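PDB 1R4V: hypothetical protein AQ_328, which is of unknown function but adopts an ancestral histone fold in a single chain, and is tentatively assigned protein heterodimerization activity. Local coordinates for residues Ile49-Asn54 / Pro155-Met160. Residues are numbered along the deposited sequence; the frame is centred on the assembly and turned at random.
With ZN (zinc ion), chain B.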
loop_
_atom_site.group_PDB
_atom_site.type_symbol
_atom_site.label_atom_id
_atom_site.label_comp_id
_atom_site.label_asym_id
_atom_site.label_seq_id
_atom_site.Cartn_x
_atom_site.Cartn_y
_atom_site.Cartn_z
ATOM N N ILE A 49 -2.237 -4.844 -11.707
ATOM C CA ILE A 49 -1.215 -4.208 -10.872
ATOM C C ILE A 49 -1.459 -2.710 -10.792
ATOM O O ILE A 49 -1.354 -2.142 -9.706
ATOM C CB ILE A 49 0.219 -4.482 -11.361
ATOM C CG1 ILE A 49 0.586 -5.942 -11.148
ATOM C CG2 ILE A 49 1.250 -3.566 -10.650
ATOM C CD1 ILE A 49 1.777 -6.420 -11.996
ATOM N N GLU A 50 -1.780 -2.060 -11.908
ATOM C CA GLU A 50 -2.084 -0.635 -11.882
ATOM C C GLU A 50 -3.273 -0.311 -10.963
ATOM O O GLU A 50 -3.239 0.670 -10.203
ATOM C CB GLU A 50 -2.378 -0.111 -13.291
ATOM C CG GLU A 50 -1.148 -0.022 -14.167
ATOM C CD GLU A 50 -0.228 1.128 -13.784
ATOM O OE1 GLU A 50 -0.698 2.163 -13.255
ATOM O OE2 GLU A 50 0.986 0.995 -14.037
ATOM N N LEU A 51 -4.324 -1.123 -11.054
ATOM C CA LEU A 51 -5.499 -0.935 -10.211
ATOM C C LEU A 51 -5.152 -1.133 -8.739
ATOM O O LEU A 51 -5.585 -0.346 -7.886
ATOM C CB LEU A 51 -6.637 -1.870 -10.658
ATOM C CG LEU A 51 -7.264 -1.514 -12.018
ATOM C CD1 LEU A 51 -8.180 -2.632 -12.496
ATOM C CD2 LEU A 51 -8.059 -0.242 -11.932
ATOM N N LEU A 52 -4.365 -2.163 -8.455
ATOM C CA LEU A 52 -3.907 -2.479 -7.106
ATOM C C LEU A 52 -3.107 -1.306 -6.534
ATOM O O LEU A 52 -3.369 -0.841 -5.422
ATOM C CB LEU A 52 -3.062 -3.749 -7.122
ATOM C CG LEU A 52 -2.263 -4.104 -5.859
ATOM C CD1 LEU A 52 -3.217 -4.325 -4.659
ATOM C CD2 LEU A 52 -1.451 -5.323 -6.142
ATOM N N LEU A 53 -2.138 -0.821 -7.297
ATOM C CA LEU A 53 -1.314 0.312 -6.863
ATOM C C LEU A 53 -2.087 1.617 -6.699
ATOM O O LEU A 53 -1.767 2.411 -5.803
ATOM C CB LEU A 53 -0.136 0.511 -7.821
ATOM C CG LEU A 53 0.858 -0.633 -7.938
ATOM C CD1 LEU A 53 1.938 -0.233 -8.967
ATOM C CD2 LEU A 53 1.468 -0.981 -6.612
ATOM N N ASN A 54 -3.104 1.858 -7.531
ATOM C CA ASN A 54 -3.921 3.050 -7.358
ATOM C C ASN A 54 -4.712 2.953 -6.051
ATOM O O ASN A 54 -4.882 3.956 -5.378
ATOM C CB ASN A 54 -4.848 3.315 -8.530
ATOM C CG ASN A 54 -4.114 3.843 -9.754
ATOM O OD1 ASN A 54 -3.002 4.366 -9.663
ATOM N ND2 ASN A 54 -4.757 3.719 -10.915
ATOM N N PRO A 155 -7.606 -12.215 -10.809
ATOM C CA PRO A 155 -8.695 -11.252 -10.764
ATOM C C PRO A 155 -8.895 -10.454 -12.054
ATOM O O PRO A 155 -7.944 -10.041 -12.704
ATOM C CB PRO A 155 -8.345 -10.329 -9.594
ATOM C CG PRO A 155 -7.072 -10.822 -9.009
ATOM C CD PRO A 155 -6.600 -11.995 -9.756
ATOM N N SER A 156 -10.153 -10.261 -12.412
ATOM C CA SER A 156 -10.523 -9.387 -13.511
ATOM C C SER A 156 -10.406 -7.924 -13.114
ATOM O O SER A 156 -10.258 -7.604 -11.942
ATOM C CB SER A 156 -11.970 -9.688 -13.894
ATOM O OG SER A 156 -12.876 -9.364 -12.838
ATOM N N ARG A 157 -10.505 -7.034 -14.099
ATOM C CA ARG A 157 -10.612 -5.590 -13.863
ATOM C C ARG A 157 -11.756 -5.276 -12.894
ATOM O O ARG A 157 -11.562 -4.568 -11.910
ATOM C CB ARG A 157 -10.852 -4.869 -15.191
ATOM C CG ARG A 157 -10.751 -3.364 -15.146
ATOM C CD ARG A 157 -11.955 -2.653 -15.720
ATOM N NE ARG A 157 -12.109 -2.888 -17.131
ATOM C CZ ARG A 157 -13.149 -3.404 -17.790
ATOM N NH1 ARG A 157 -14.300 -3.808 -17.252
ATOM N NH2 ARG A 157 -12.993 -3.502 -19.087
ATOM N N GLU A 158 -12.952 -5.788 -13.168
ATOM C CA GLU A 158 -14.091 -5.551 -12.283
ATOM C C GLU A 158 -13.886 -6.106 -10.858
ATOM O O GLU A 158 -14.293 -5.455 -9.898
ATOM C CB GLU A 158 -15.404 -6.034 -12.922
ATOM C CG GLU A 158 -15.775 -5.240 -14.192
ATOM C CD GLU A 158 -16.001 -3.750 -13.956
ATOM O OE1 GLU A 158 -16.456 -3.393 -12.857
ATOM O OE2 GLU A 158 -15.726 -2.880 -14.809
ATOM N N ALA A 159 -13.249 -7.264 -10.712
ATOM C CA ALA A 159 -12.937 -7.825 -9.387
ATOM C C ALA A 159 -12.045 -6.860 -8.614
ATOM O O ALA A 159 -12.294 -6.563 -7.450
ATOM C CB ALA A 159 -12.268 -9.196 -9.497
HETATM N N MSE A 160 -11.020 -6.338 -9.275
HETATM C CA MSE A 160 -10.095 -5.404 -8.649
HETATM C C MSE A 160 -10.736 -4.068 -8.308
HETATM O O MSE A 160 -10.433 -3.477 -7.265
HETATM C CB MSE A 160 -8.927 -5.140 -9.591
HETATM C CG MSE A 160 -8.052 -6.377 -9.747
HETATM SE SE MSE A 160 -7.321 -7.007 -7.974
HETATM C CE MSE A 160 -6.747 -5.467 -7.258
HETATM ZN ZN ZN B . -15.582 -1.010 -14.056
#
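The guanidinium of R157, whose methylene CG rests against CD1 of L51 at 3.8 Å, has the carboxylate carbon of E158 at its edge and in its plane. Their salt bridge, R157 NH1 to E158 OE2 at 3.0 Å, engages the anti lone pair of OE2, an oxygen itself tilted 22° from that plane. The same oxygen binds zinc at 2.0 Å, and E161, three residues further along the same helix, supplies the second protein ligand through OE1; the positive charges of zinc and of the arginine would probably keep E158 ionised. Arginine suits this outer place because its aliphatic stem packs on leucine while its charged end reaches the exposed side. Deeper in, CD1 of L51 also meets CB of M160 at 3.9 Å, the two side chains passing at a slant. M160, a methionine present as selenomethionine, bends at chi2 (-58°) and chi3 (-46°), which brings its terminal CE to 4.1 Å from CB of L52; an unbranched, flexible side chain can fold back in this way within the buried interface. No hydrogen bond links the segments. At the helix start, S156 serves as N-cap: its OG accepts from A159 N at 3.0 Å, a short hydroxyl side chain serving a first-turn N-H that has no carbonyl partner in the helix. The contact joins helix 46-62 to the first turn of helix 157-168 in the mainly helical histone fold of this single chain. Helix 131-149 touches both, with H142 on L52 and I146 on M160 and P155, and helix 29-40 covers another part of helix 46-62, with F36 on L52 and F29 on I49 and L53.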